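Local coordinates for GDSL-like protein (Collinsella aerofaciens ATCC 25986, PDB 7BXD) that probably hydrolyses acyl esters as a member of the GDSL-like lipase/acylhydrolase family, with the SGNH-hydrolase fold, at residues A[37-42]-A[53-58]; A[105-110]-A[174-179]; A[147-152]-A[181-186]. All blocks are in the same frame, centred on the assembly; numbering follows the deposited sequence.

Contact 1. Residues A[37-42]-A[53-58]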
ATOM      1  N   SER A  37       4.894  -0.393   6.050  1.00 13.08           N
ATOM      2  CA  SER A  37       4.703   0.249   7.354  1.00 13.91           C
ATOM      3  C   SER A  37       3.316   0.858   7.498  1.00 13.61           C
ATOM      4  O   SER A  37       2.798   0.969   8.626  1.00 14.09           O
ATOM      5  CB  SER A  37       5.706   1.384   7.571  1.00 15.79           C
ATOM      6  OG  SER A  37       7.028   1.015   7.237  1.00 17.98           O
ATOM      7  N   THR A  38       2.750   1.359   6.390  1.00 13.37           N
ATOM      8  CA  THR A  38       1.455   2.037   6.415  1.00 13.57           C
ATOM      9  C   THR A  38       0.284   1.079   6.466  1.00 13.72           C
ATOM     10  O   THR A  38      -0.865   1.528   6.542  1.00 14.64           O
ATOM     11  CB  THR A  38       1.334   3.030   5.237  1.00 13.89           C
ATOM     12  OG1 THR A  38       1.420   2.364   3.961  1.00 14.62           O
ATOM     13  CG2 THR A  38       2.403   4.120   5.333  1.00 15.67           C
ATOM     14  N   THR A  39       0.553  -0.234   6.435  1.00 13.56           N
ATOM     15  CA  THR A  39      -0.411  -1.248   6.842  1.00 13.55           C
ATOM     16  C   THR A  39      -0.054  -1.843   8.199  1.00 13.73           C
ATOM     17  O   THR A  39      -0.945  -2.036   9.039  1.00 14.30           O
ATOM     18  CB  THR A  39      -0.527  -2.361   5.770  1.00 13.67           C
ATOM     19  OG1 THR A  39      -1.086  -1.792   4.576  1.00 14.56           O
ATOM     20  CG2 THR A  39      -1.443  -3.468   6.221  1.00 14.98           C
ATOM     21  N   TRP A  40       1.233  -2.133   8.467  1.00 13.77           N
ATOM     22  CA  TRP A  40       1.615  -2.673   9.774  1.00 14.09           C
ATOM     23  C   TRP A  40       1.088  -1.795  10.904  1.00 14.00           C
ATOM     24  O   TRP A  40       0.647  -2.309  11.947  1.00 14.76           O
ATOM     25  CB  TRP A  40       3.136  -2.774   9.874  1.00 14.96           C
ATOM     26  CG  TRP A  40       3.573  -3.460  11.153  1.00 14.93           C
ATOM     27  CD1 TRP A  40       3.604  -4.806  11.382  1.00 16.30           C
ATOM     28  CD2 TRP A  40       4.018  -2.830  12.375  1.00 14.58           C
ATOM     29  NE1 TRP A  40       4.034  -5.056  12.667  1.00 16.86           N
ATOM     30  CE2 TRP A  40       4.294  -3.861  13.300  1.00 15.83           C
ATOM     31  CE3 TRP A  40       4.218  -1.502  12.757  1.00 14.95           C
ATOM     32  CZ2 TRP A  40       4.737  -3.599  14.600  1.00 16.10           C
ATOM     33  CZ3 TRP A  40       4.683  -1.231  14.039  1.00 15.90           C
ATOM     34  CH2 TRP A  40       4.916  -2.282  14.955  1.00 16.04           C
ATOM     35  N   GLY A  41       1.141  -0.467  10.716  1.00 14.14           N
ATOM     36  CA  GLY A  41       0.700   0.483  11.728  1.00 14.82           C
ATOM     37  C   GLY A  41       1.798   1.286  12.391  1.00 14.50           C
ATOM     38  O   GLY A  41       1.658   1.649  13.556  1.00 14.99           O
ATOM     39  N   ASP A  42       2.878   1.600  11.659  1.00 14.19           N
ATOM     40  CA  ASP A  42       3.955   2.409  12.230  1.00 14.21           C
ATOM     41  C   ASP A  42       3.431   3.808  12.493  1.00 14.14           C
ATOM     42  O   ASP A  42       2.808   4.426  11.622  1.00 15.29           O
ATOM     43  CB  ASP A  42       5.102   2.419  11.212  1.00 15.01           C
ATOM     44  CG  ASP A  42       6.396   3.034  11.720  1.00 15.93           C
ATOM     45  OD1 ASP A  42       6.398   3.831  12.673  1.00 16.38           O
ATOM     46  OD2 ASP A  42       7.436   2.702  11.098  1.00 17.79           O
ATOM     47  N   SER A  53      -3.451   0.279  13.441  1.00 15.84           N
ATOM     48  CA  SER A  53      -3.524   0.419  11.992  1.00 15.03           C
ATOM     49  C   SER A  53      -4.971   0.636  11.548  1.00 14.17           C
ATOM     50  O   SER A  53      -5.933   0.296  12.251  1.00 15.40           O
ATOM     51  CB  SER A  53      -3.015  -0.862  11.338  1.00 15.75           C
ATOM     52  OG  SER A  53      -3.179  -0.773   9.924  1.00 15.13           O
ATOM     53  N   TRP A  54      -5.122   1.194  10.341  1.00 14.12           N
ATOM     54  CA  TRP A  54      -6.440   1.252   9.717  1.00 14.41           C
ATOM     55  C   TRP A  54      -7.090  -0.119   9.655  1.00 14.61           C
ATOM     56  O   TRP A  54      -8.331  -0.218   9.664  1.00 15.28           O
ATOM     57  CB  TRP A  54      -6.338   1.882   8.325  1.00 14.82           C
ATOM     58  CG  TRP A  54      -5.412   1.191   7.373  1.00 14.15           C
ATOM     59  CD1 TRP A  54      -4.075   1.471   7.187  1.00 14.11           C
ATOM     60  CD2 TRP A  54      -5.728   0.132   6.450  1.00 14.11           C
ATOM     61  NE1 TRP A  54      -3.556   0.661   6.201  1.00 13.95           N
ATOM     62  CE2 TRP A  54      -4.544  -0.171   5.732  1.00 13.92           C
ATOM     63  CE3 TRP A  54      -6.906  -0.577   6.139  1.00 15.13           C
ATOM     64  CZ2 TRP A  54      -4.512  -1.127   4.719  1.00 14.49           C
ATOM     65  CZ3 TRP A  54      -6.871  -1.527   5.120  1.00 14.98           C
ATOM     66  CH2 TRP A  54      -5.681  -1.799   4.435  1.00 15.00           C
ATOM     67  N   THR A  55      -6.288  -1.204   9.579  1.00 14.78           N
ATOM     68  CA  THR A  55      -6.883  -2.541   9.486  1.00 15.22           C
ATOM     69  C   THR A  55      -7.731  -2.866  10.708  1.00 15.88           C
ATOM     70  O   THR A  55      -8.681  -3.658  10.616  1.00 17.29           O
ATOM     71  CB  THR A  55      -5.796  -3.616   9.348  1.00 15.41           C
ATOM     72  OG1 THR A  55      -4.891  -3.590  10.462  1.00 15.94           O
ATOM     73  CG2 THR A  55      -4.987  -3.408   8.062  1.00 15.23           C
ATOM     74  N   SER A  56      -7.399  -2.282  11.857  1.00 15.92           N
ATOM     75  CA  SER A  56      -8.122  -2.586  13.099  1.00 17.15           C
ATOM     76  C   SER A  56      -9.494  -1.928  13.150  1.00 17.12           C
ATOM     77  O   SER A  56     -10.336  -2.335  13.969  1.00 18.27           O
ATOM     78  CB  SER A  56      -7.303  -2.148  14.321  1.00 18.77           C
ATOM     79  OG  SER A  56      -7.267  -0.730  14.436  1.00 21.75           O
ATOM     80  N   HIS A  57      -9.730  -0.914  12.314  1.00 16.88           N
ATOM     81  CA  HIS A  57     -11.007  -0.215  12.267  1.00 17.15           C
ATOM     82  C   HIS A  57     -11.886  -0.697  11.121  1.00 17.73           C
ATOM     83  O   HIS A  57     -13.101  -0.481  11.141  1.00 18.03           O
ATOM     84  CB  HIS A  57     -10.765   1.293  12.055  1.00 17.71           C
ATOM     85  CG  HIS A  57      -9.978   1.945  13.140  1.00 18.20           C
ATOM     86  ND1 HIS A  57     -10.568   2.426  14.284  1.00 20.20           N
ATOM     87  CD2 HIS A  57      -8.654   2.221  13.243  1.00 18.20           C
ATOM     88  CE1 HIS A  57      -9.635   2.949  15.061  1.00 20.06           C
ATOM     89  NE2 HIS A  57      -8.466   2.846  14.449  1.00 18.42           N
ATOM     90  N   LEU A  58     -11.295  -1.293  10.096  1.00 17.26           N
ATOM     91  CA  LEU A  58     -11.995  -1.457   8.833  1.00 16.91           C
ATOM     92  C   LEU A  58     -13.150  -2.453   8.952  1.00 17.22           C
ATOM     93  O   LEU A  58     -14.207  -2.259   8.335  1.00 18.23           O
ATOM     94  CB  LEU A  58     -10.992  -1.912   7.767  1.00 17.14           C
ATOM     95  CG  LEU A  58     -11.621  -2.104   6.398  1.00 17.71           C
ATOM     96  CD1 LEU A  58     -12.219  -0.808   5.818  1.00 19.80           C
ATOM     97  CD2 LEU A  58     -10.578  -2.688   5.443  1.00 18.81           C
TER

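Contact 2. Residues A[105-110]-A[174-179]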
ATOM      1  N   GLY A 105       1.141  -0.440  -1.368  1.00 13.04           N
ATOM      2  CA  GLY A 105       2.585  -0.312  -1.252  1.00 13.31           C
ATOM      3  C   GLY A 105       3.128   0.577  -2.342  1.00 12.93           C
ATOM      4  O   GLY A 105       2.385   1.076  -3.193  1.00 13.37           O
ATOM      5  N   GLY A 106       4.457   0.763  -2.308  1.00 13.18           N
ATOM      6  CA  GLY A 106       5.174   1.477  -3.343  1.00 13.57           C
ATOM      7  C   GLY A 106       5.941   2.687  -2.853  1.00 13.45           C
ATOM      8  O   GLY A 106       6.859   3.136  -3.554  1.00 14.51           O
ATOM      9  N   VAL A 107       5.641   3.218  -1.663  1.00 13.58           N
ATOM     10  CA  VAL A 107       6.397   4.389  -1.233  1.00 14.24           C
ATOM     11  C   VAL A 107       7.855   4.009  -1.015  1.00 13.78           C
ATOM     12  O   VAL A 107       8.754   4.842  -1.218  1.00 14.93           O
ATOM     13  CB  VAL A 107       5.765   5.117  -0.019  1.00 14.23           C
ATOM     14  CG1 VAL A 107       5.966   4.319   1.282  1.00 15.37           C
ATOM     15  CG2 VAL A 107       6.310   6.533   0.117  1.00 16.07           C
ATOM     16  N   ASN A 108       8.129   2.768  -0.577  1.00 14.37           N
ATOM     17  CA  ASN A 108       9.531   2.376  -0.380  1.00 14.45           C
ATOM     18  C   ASN A 108      10.248   2.120  -1.702  1.00 14.10           C
ATOM     19  O   ASN A 108      11.464   2.350  -1.806  1.00 15.12           O
ATOM     20  CB  ASN A 108       9.656   1.193   0.563  1.00 15.21           C
ATOM     21  CG  ASN A 108       9.179   1.539   1.955  1.00 16.09           C
ATOM     22  OD1 ASN A 108       9.454   2.636   2.448  1.00 17.75           O
ATOM     23  ND2 ASN A 108       8.480   0.608   2.602  1.00 16.40           N
ATOM     24  N   ASP A 109       9.536   1.632  -2.725  1.00 13.68           N
ATOM     25  CA  ASP A 109      10.147   1.490  -4.037  1.00 13.75           C
ATOM     26  C   ASP A 109      10.625   2.842  -4.545  1.00 13.81           C
ATOM     27  O   ASP A 109      11.722   2.950  -5.124  1.00 14.99           O
ATOM     28  CB  ASP A 109       9.151   0.854  -5.011  1.00 14.14           C
ATOM     29  CG  ASP A 109       8.676  -0.500  -4.528  1.00 13.96           C
ATOM     30  OD1 ASP A 109       7.871  -0.503  -3.551  1.00 14.18           O
ATOM     31  OD2 ASP A 109       9.121  -1.526  -5.104  1.00 14.09           O
ATOM     32  N   PHE A 110       9.792   3.887  -4.375  1.00 14.33           N
ATOM     33  CA  PHE A 110      10.182   5.238  -4.748  1.00 14.34           C
ATOM     34  C   PHE A 110      11.371   5.695  -3.898  1.00 15.36           C
ATOM     35  O   PHE A 110      12.404   6.119  -4.420  1.00 16.48           O
ATOM     36  CB  PHE A 110       8.976   6.157  -4.537  1.00 14.99           C
ATOM     37  CG  PHE A 110       9.331   7.627  -4.415  1.00 15.06           C
ATOM     38  CD1 PHE A 110       9.976   8.303  -5.462  1.00 15.20           C
ATOM     39  CD2 PHE A 110       9.007   8.318  -3.261  1.00 15.09           C
ATOM     40  CE1 PHE A 110      10.283   9.660  -5.334  1.00 16.10           C
ATOM     41  CE2 PHE A 110       9.315   9.662  -3.134  1.00 15.40           C
ATOM     42  CZ  PHE A 110       9.961  10.333  -4.172  1.00 15.29           C
ATOM     43  N   LEU A 174      13.496  10.137 -10.433  1.00 17.38           N
ATOM     44  CA  LEU A 174      12.062   9.926 -10.590  1.00 16.57           C
ATOM     45  C   LEU A 174      11.316  10.514  -9.398  1.00 15.65           C
ATOM     46  O   LEU A 174      11.816  10.510  -8.277  1.00 16.58           O
ATOM     47  CB  LEU A 174      11.722   8.426 -10.673  1.00 17.90           C
ATOM     48  CG  LEU A 174      12.330   7.690 -11.867  1.00 19.76           C
ATOM     49  CD1 LEU A 174      12.125   6.202 -11.725  1.00 20.73           C
ATOM     50  CD2 LEU A 174      11.677   8.214 -13.156  1.00 21.04           C
ATOM     51  N   THR A 175      10.091  10.989  -9.634  1.00 16.59           N
ATOM     52  CA  THR A 175       9.223  11.343  -8.507  1.00 17.64           C
ATOM     53  C   THR A 175       8.286  10.175  -8.189  1.00 15.81           C
ATOM     54  O   THR A 175       8.192   9.170  -8.921  1.00 15.61           O
ATOM     55  CB  THR A 175       8.367  12.586  -8.766  1.00 21.68           C
ATOM     56  OG1 THR A 175       7.381  12.216  -9.716  1.00 24.79           O
ATOM     57  CG2 THR A 175       9.186  13.793  -9.273  1.00 22.96           C
ATOM     58  N   GLN A 176       7.560  10.306  -7.075  1.00 14.97           N
ATOM     59  CA  GLN A 176       6.644   9.238  -6.703  1.00 14.23           C
ATOM     60  C   GLN A 176       5.562   9.035  -7.750  1.00 13.65           C
ATOM     61  O   GLN A 176       5.059   7.914  -7.913  1.00 14.11           O
ATOM     62  CB  GLN A 176       6.049   9.562  -5.346  1.00 14.43           C
ATOM     63  CG  GLN A 176       5.235   8.420  -4.756  1.00 14.54           C
ATOM     64  CD  GLN A 176       4.815   8.672  -3.310  1.00 15.00           C
ATOM     65  OE1 GLN A 176       5.493   9.406  -2.597  1.00 17.54           O
ATOM     66  NE2 GLN A 176       3.737   8.045  -2.857  1.00 15.62           N
ATOM     67  N   ALA A 177       5.171  10.103  -8.444  1.00 13.91           N
ATOM     68  CA  ALA A 177       4.139  10.000  -9.469  1.00 14.47           C
ATOM     69  C   ALA A 177       4.495   9.003 -10.554  1.00 13.81           C
ATOM     70  O   ALA A 177       3.588   8.374 -11.116  1.00 14.31           O
ATOM     71  CB  ALA A 177       3.858  11.370 -10.088  1.00 15.70           C
ATOM     72  N   ALA A 178       5.793   8.834 -10.886  1.00 14.03           N
ATOM     73  CA  ALA A 178       6.166   7.853 -11.906  1.00 14.53           C
ATOM     74  C   ALA A 178       5.809   6.444 -11.440  1.00 13.44           C
ATOM     75  O   ALA A 178       5.412   5.589 -12.251  1.00 14.35           O
ATOM     76  CB  ALA A 178       7.666   7.954 -12.211  1.00 16.33           C
ATOM     77  N   TYR A 179       6.040   6.151 -10.147  1.00 13.39           N
ATOM     78  CA  TYR A 179       5.697   4.846  -9.596  1.00 13.31           C
ATOM     79  C   TYR A 179       4.176   4.666  -9.558  1.00 13.09           C
ATOM     80  O   TYR A 179       3.662   3.579  -9.877  1.00 13.59           O
ATOM     81  CB  TYR A 179       6.324   4.667  -8.199  1.00 14.40           C
ATOM     82  CG  TYR A 179       7.833   4.578  -8.244  1.00 13.81           C
ATOM     83  CD1 TYR A 179       8.617   5.740  -8.380  1.00 14.29           C
ATOM     84  CD2 TYR A 179       8.468   3.345  -8.204  1.00 13.93           C
ATOM     85  CE1 TYR A 179      10.000   5.651  -8.466  1.00 14.46           C
ATOM     86  CE2 TYR A 179       9.870   3.242  -8.300  1.00 14.57           C
ATOM     87  CZ  TYR A 179      10.626   4.409  -8.438  1.00 13.93           C
ATOM     88  OH  TYR A 179      11.997   4.368  -8.512  1.00 15.36           O
TER

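Contact 3. Residues A[147-152]-A[181-186]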
ATOM      1  N   LEU A 147      -9.411  -8.554  -5.979  1.00 14.44           N
ATOM      2  CA  LEU A 147      -8.120  -7.898  -5.766  1.00 13.52           C
ATOM      3  C   LEU A 147      -8.278  -6.415  -6.037  1.00 13.25           C
ATOM      4  O   LEU A 147      -8.769  -6.010  -7.107  1.00 14.00           O
ATOM      5  CB  LEU A 147      -7.096  -8.498  -6.734  1.00 14.19           C
ATOM      6  CG  LEU A 147      -5.715  -7.843  -6.795  1.00 14.24           C
ATOM      7  CD1 LEU A 147      -5.035  -7.836  -5.419  1.00 15.17           C
ATOM      8  CD2 LEU A 147      -4.843  -8.573  -7.844  1.00 15.53           C
ATOM      9  N   VAL A 148      -7.843  -5.598  -5.077  1.00 13.34           N
ATOM     10  CA  VAL A 148      -7.920  -4.143  -5.183  1.00 13.60           C
ATOM     11  C   VAL A 148      -6.540  -3.613  -4.814  1.00 12.86           C
ATOM     12  O   VAL A 148      -5.990  -3.984  -3.765  1.00 13.89           O
ATOM     13  CB  VAL A 148      -8.987  -3.568  -4.220  1.00 14.54           C
ATOM     14  CG1 VAL A 148      -9.040  -2.058  -4.302  1.00 15.32           C
ATOM     15  CG2 VAL A 148     -10.376  -4.159  -4.474  1.00 15.98           C
ATOM     16  N   PHE A 149      -5.995  -2.728  -5.642  1.00 12.24           N
ATOM     17  CA  PHE A 149      -4.747  -2.049  -5.300  1.00 12.43           C
ATOM     18  C   PHE A 149      -5.082  -0.661  -4.763  1.00 11.94           C
ATOM     19  O   PHE A 149      -6.038  -0.017  -5.206  1.00 13.47           O
ATOM     20  CB  PHE A 149      -3.808  -1.897  -6.510  1.00 13.52           C
ATOM     21  CG  PHE A 149      -2.808  -3.013  -6.642  1.00 13.32           C
ATOM     22  CD1 PHE A 149      -3.231  -4.329  -6.858  1.00 13.53           C
ATOM     23  CD2 PHE A 149      -1.442  -2.755  -6.513  1.00 14.30           C
ATOM     24  CE1 PHE A 149      -2.283  -5.348  -6.965  1.00 14.03           C
ATOM     25  CE2 PHE A 149      -0.509  -3.791  -6.646  1.00 15.15           C
ATOM     26  CZ  PHE A 149      -0.927  -5.086  -6.867  1.00 14.76           C
ATOM     27  N   MET A 150      -4.266  -0.187  -3.822  1.00 12.49           N
ATOM     28  CA  MET A 150      -4.345   1.190  -3.341  1.00 12.81           C
ATOM     29  C   MET A 150      -3.016   1.862  -3.613  1.00 12.74           C
ATOM     30  O   MET A 150      -1.961   1.349  -3.236  1.00 13.43           O
ATOM     31  CB  MET A 150      -4.683   1.241  -1.830  1.00 13.69           C
ATOM     32  CG  MET A 150      -5.887   0.368  -1.503  1.00 13.22           C
ATOM     33  SD  MET A 150      -6.774   0.809   0.007  1.00 13.94           S
ATOM     34  CE  MET A 150      -5.474   0.553   1.223  1.00 15.22           C
ATOM     35  N   THR A 151      -3.051   2.993  -4.300  1.00 12.71           N
ATOM     36  CA  THR A 151      -1.808   3.690  -4.617  1.00 12.66           C
ATOM     37  C   THR A 151      -1.163   4.225  -3.336  1.00 12.80           C
ATOM     38  O   THR A 151      -1.863   4.549  -2.369  1.00 13.50           O
ATOM     39  CB  THR A 151      -2.077   4.816  -5.606  1.00 13.29           C
ATOM     40  OG1 THR A 151      -3.097   5.650  -5.034  1.00 12.94           O
ATOM     41  CG2 THR A 151      -2.521   4.301  -6.975  1.00 14.18           C
ATOM     42  N   PRO A 152       0.169   4.314  -3.311  1.00 12.84           N
ATOM     43  CA  PRO A 152       0.862   4.722  -2.077  1.00 13.53           C
ATOM     44  C   PRO A 152       0.577   6.165  -1.731  1.00 12.76           C
ATOM     45  O   PRO A 152       0.588   7.052  -2.602  1.00 13.94           O
ATOM     46  CB  PRO A 152       2.353   4.530  -2.430  1.00 14.22           C
ATOM     47  CG  PRO A 152       2.403   4.585  -3.960  1.00 14.22           C
ATOM     48  CD  PRO A 152       1.106   3.913  -4.376  1.00 13.95           C
ATOM     49  N   ARG A 181       1.981   6.038 -11.572  1.00 13.23           N
ATOM     50  CA  ARG A 181       1.533   5.813 -12.948  1.00 13.72           C
ATOM     51  C   ARG A 181       1.825   4.394 -13.367  1.00 13.33           C
ATOM     52  O   ARG A 181       1.002   3.751 -14.033  1.00 14.07           O
ATOM     53  CB  ARG A 181       2.236   6.809 -13.872  1.00 16.55           C
ATOM     54  CG  ARG A 181       1.599   8.178 -13.892  1.00 22.89           C
ATOM     55  CD  ARG A 181       2.077   9.018 -15.110  1.00 28.51           C
ATOM     56  NE  ARG A 181       3.537   9.072 -15.238  1.00 32.40           N
ATOM     57  CZ  ARG A 181       4.332   9.933 -14.609  1.00 34.88           C
ATOM     58  NH1 ARG A 181       3.823  10.854 -13.804  1.00 35.72           N
ATOM     59  NH2 ARG A 181       5.646   9.868 -14.797  1.00 35.97           N
ATOM     60  N   ALA A 182       3.010   3.886 -13.020  1.00 13.00           N
ATOM     61  CA  ALA A 182       3.347   2.504 -13.395  1.00 13.59           C
ATOM     62  C   ALA A 182       2.335   1.530 -12.780  1.00 13.06           C
ATOM     63  O   ALA A 182       1.852   0.598 -13.444  1.00 13.91           O
ATOM     64  CB  ALA A 182       4.759   2.177 -12.925  1.00 14.88           C
ATOM     65  N   MET A 183       2.020   1.712 -11.492  1.00 13.01           N
ATOM     66  CA  MET A 183       1.039   0.852 -10.836  1.00 12.91           C
ATOM     67  C   MET A 183      -0.293   0.915 -11.552  1.00 12.85           C
ATOM     68  O   MET A 183      -0.921  -0.120 -11.803  1.00 13.59           O
ATOM     69  CB  MET A 183       0.872   1.293  -9.380  1.00 13.50           C
ATOM     70  CG  MET A 183      -0.178   0.464  -8.624  1.00 13.69           C
ATOM     71  SD  MET A 183      -0.322   0.916  -6.880  1.00 14.12           S
ATOM     72  CE  MET A 183       1.175   0.222  -6.235  1.00 16.12           C
ATOM     73  N   LEU A 184      -0.747   2.129 -11.885  1.00 13.23           N
ATOM     74  CA  LEU A 184      -2.027   2.261 -12.578  1.00 12.95           C
ATOM     75  C   LEU A 184      -2.013   1.563 -13.937  1.00 12.77           C
ATOM     76  O   LEU A 184      -3.028   0.977 -14.359  1.00 13.30           O
ATOM     77  CB  LEU A 184      -2.415   3.739 -12.734  1.00 13.94           C
ATOM     78  CG  LEU A 184      -2.687   4.459 -11.408  1.00 15.87           C
ATOM     79  CD1 LEU A 184      -2.937   5.924 -11.644  1.00 17.34           C
ATOM     80  CD2 LEU A 184      -3.843   3.861 -10.663  1.00 17.95           C
ATOM     81  N   GLU A 185      -0.896   1.640 -14.666  1.00 12.86           N
ATOM     82  CA  GLU A 185      -0.831   1.011 -15.990  1.00 13.03           C
ATOM     83  C   GLU A 185      -0.868  -0.514 -15.882  1.00 12.69           C
ATOM     84  O   GLU A 185      -1.521  -1.178 -16.702  1.00 13.35           O
ATOM     85  CB  GLU A 185       0.415   1.481 -16.719  1.00 14.16           C
ATOM     86  CG  GLU A 185       0.306   2.950 -17.142  1.00 15.94           C
ATOM     87  CD  GLU A 185       1.577   3.491 -17.744  1.00 19.86           C
ATOM     88  OE1 GLU A 185       2.563   2.740 -17.891  1.00 20.44           O
ATOM     89  OE2 GLU A 185       1.592   4.694 -18.097  1.00 23.55           O
ATOM     90  N   VAL A 186      -0.160  -1.099 -14.895  1.00 12.58           N
ATOM     91  CA  VAL A 186      -0.207  -2.552 -14.762  1.00 12.67           C
ATOM     92  C   VAL A 186      -1.596  -2.972 -14.292  1.00 12.52           C
ATOM     93  O   VAL A 186      -2.160  -3.981 -14.756  1.00 13.08           O
ATOM     94  CB  VAL A 186       0.903  -3.078 -13.834  1.00 13.50           C
ATOM     95  CG1 VAL A 186       0.853  -4.606 -13.776  1.00 14.06           C
ATOM     96  CG2 VAL A 186       2.256  -2.615 -14.314  1.00 14.25           C
TER

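Contact 1. Residues A[37-42]-A[53-58]
Trp54 and Ser53 each give a hydrogen bond to a backbone carbonyl of helix 37-40. Trp54 NE1 donates to Thr38 O at 2.8 Å. That oxygen lies close to the indole plane, and the N-H meets it on a lone pair, although the bond is bent to 135°. Ser53 OG donates to Thr39 O at 2.7 Å, tilted from the carbonyl plane. The same OG accepts from Thr55 N, a capping bond in the turn that leads into the helix. Its position anti to the backbone N (chi1 176°) lets it serve both partners.

The tight part is around Ser53. Its CB lies 4.0 Å from Gly41 CA, and a side chain on Gly41 would crowd it. The looser part is mostly methyl packing, with Thr39 CG2 and Thr55 CG2 4.0 Å apart. Separately, Thr39 OG1 approaches the indole edge, 3.5 Å from Trp54 CZ2. Ser56, farther out, is exposed to solvent.

The helix carries Ser37 of the family's Gly-Asp-Ser sequence, by resemblance probably the nucleophile. Trp54 and Ser53 tie this helix to the turn before the next one, and Asn69 ND2 of strand 66-71 also donates to Thr39 O. Side chains thus satisfy both buried carbonyls.

Contact 2. Residues A[105-110]-A[174-179]
Phe110, Gln176 and Tyr179 bury the most surface here, and Phe110 lies between the other two. Gln176 CB sits over the face of the Phe110 ring, 3.8 Å from its centroid and 9° off the normal, a CH-pi contact. Gln176 N lies over the same ring, displaced toward the rim near CE1. Leu174 O comes in at the ring edge, 3.4 Å from Phe110 CE1.

In a second CH-pi contact Phe110 CA stands over the centre of the Tyr179 ring, 3.8 Å from its centroid. Phe110 CG is anti to the backbone N (chi1 160°), on the side of Gln176 CA and CB. An alanine in place of Phe110 would probably leave Gln176 CB without its aromatic face and open a gap beside Leu174 O.

Gln176 OE1 accepts from Ser166 OG, its NE2 donates to Cys153 O, and Tyr179 OH bonds to Val114 O.

Gly106 to Asp109 are consistent with the Gly-X-Asn-Asp block of SGNH hydrolases, whose Asn, here Asn108, probably lines the oxyanion hole. Helix 107-111, just after strand 100-104, thus packs against the first turn of helix 176-189. Phe127, at the start of helix 127-141, meets Tyr179 edge-to-face, and Tyr198 of helix 197-200 touches Gln176.

Contact 3. Residues A[147-152]-A[181-186]
Met183 reaches from helix 176-189 to Phe149 on strand 146-150 and to Thr151 and Pro152 just after it. Its CB points toward the strand segment. CG is anti to the backbone N (chi1 178°) and approaches Phe149 CD2 at 4.1 Å. The chain stays extended to SD, which lies 3.9 Å from Phe149 CD2 and 5.2 Å from the ring centroid. The sulfur is 79° off the ring normal, so this is a Met-aromatic contact at the edge. SD also packs 3.9 Å from Thr151 CA and 4.0 Å from Thr151 CG2. At chi3 (-73°) the chain bends. CE then meets Phe149 CD2 at the ring edge, and reaches Pro152 CD, 4.1 Å away and tip to tip.

Leu184 adds a smaller touch through CD2, 3.9 Å from Thr151 CG2. The hydroxyl of Thr151 has other partners: OG1 bonds to Asp196 OD1 and Tyr198 N.

On the strand side, Phe149 also packs on Ile135 of helix 127-141 and Val103 of strand 100-104. A helix laid on a parallel sheet through apolar side chains, between strands 146-150 and 194-195, is the beta-alpha-beta crossover of the three-layer alpha/beta/alpha SGNH-hydrolase fold.

How the contacts relate
All three contacts lie around the C-terminal ends of the strands of one parallel sheet. Contact 1 comes first in sequence. Contacts 2 and 3 interleave along the chain and share helix 176-189. Their centres are about 11 Å apart, and they touch, with Gly105 O 3.4 Å from Met183 CE. Contact 1 lies about 20 Å from contact 2 and 19 Å from contact 3, centre to centre, yet Trp54 CH2 packs 4.0 Å from Met150 CE. Contact 3 lays the helix on strand 146-150 and the loop after it. Contacts 1 and 2 pack the segments after strands 30-35 and 100-104. These carry the family's Gly-Asp-Ser and Gly-X-Asn-Asp sequences, so both contacts probably border the active site.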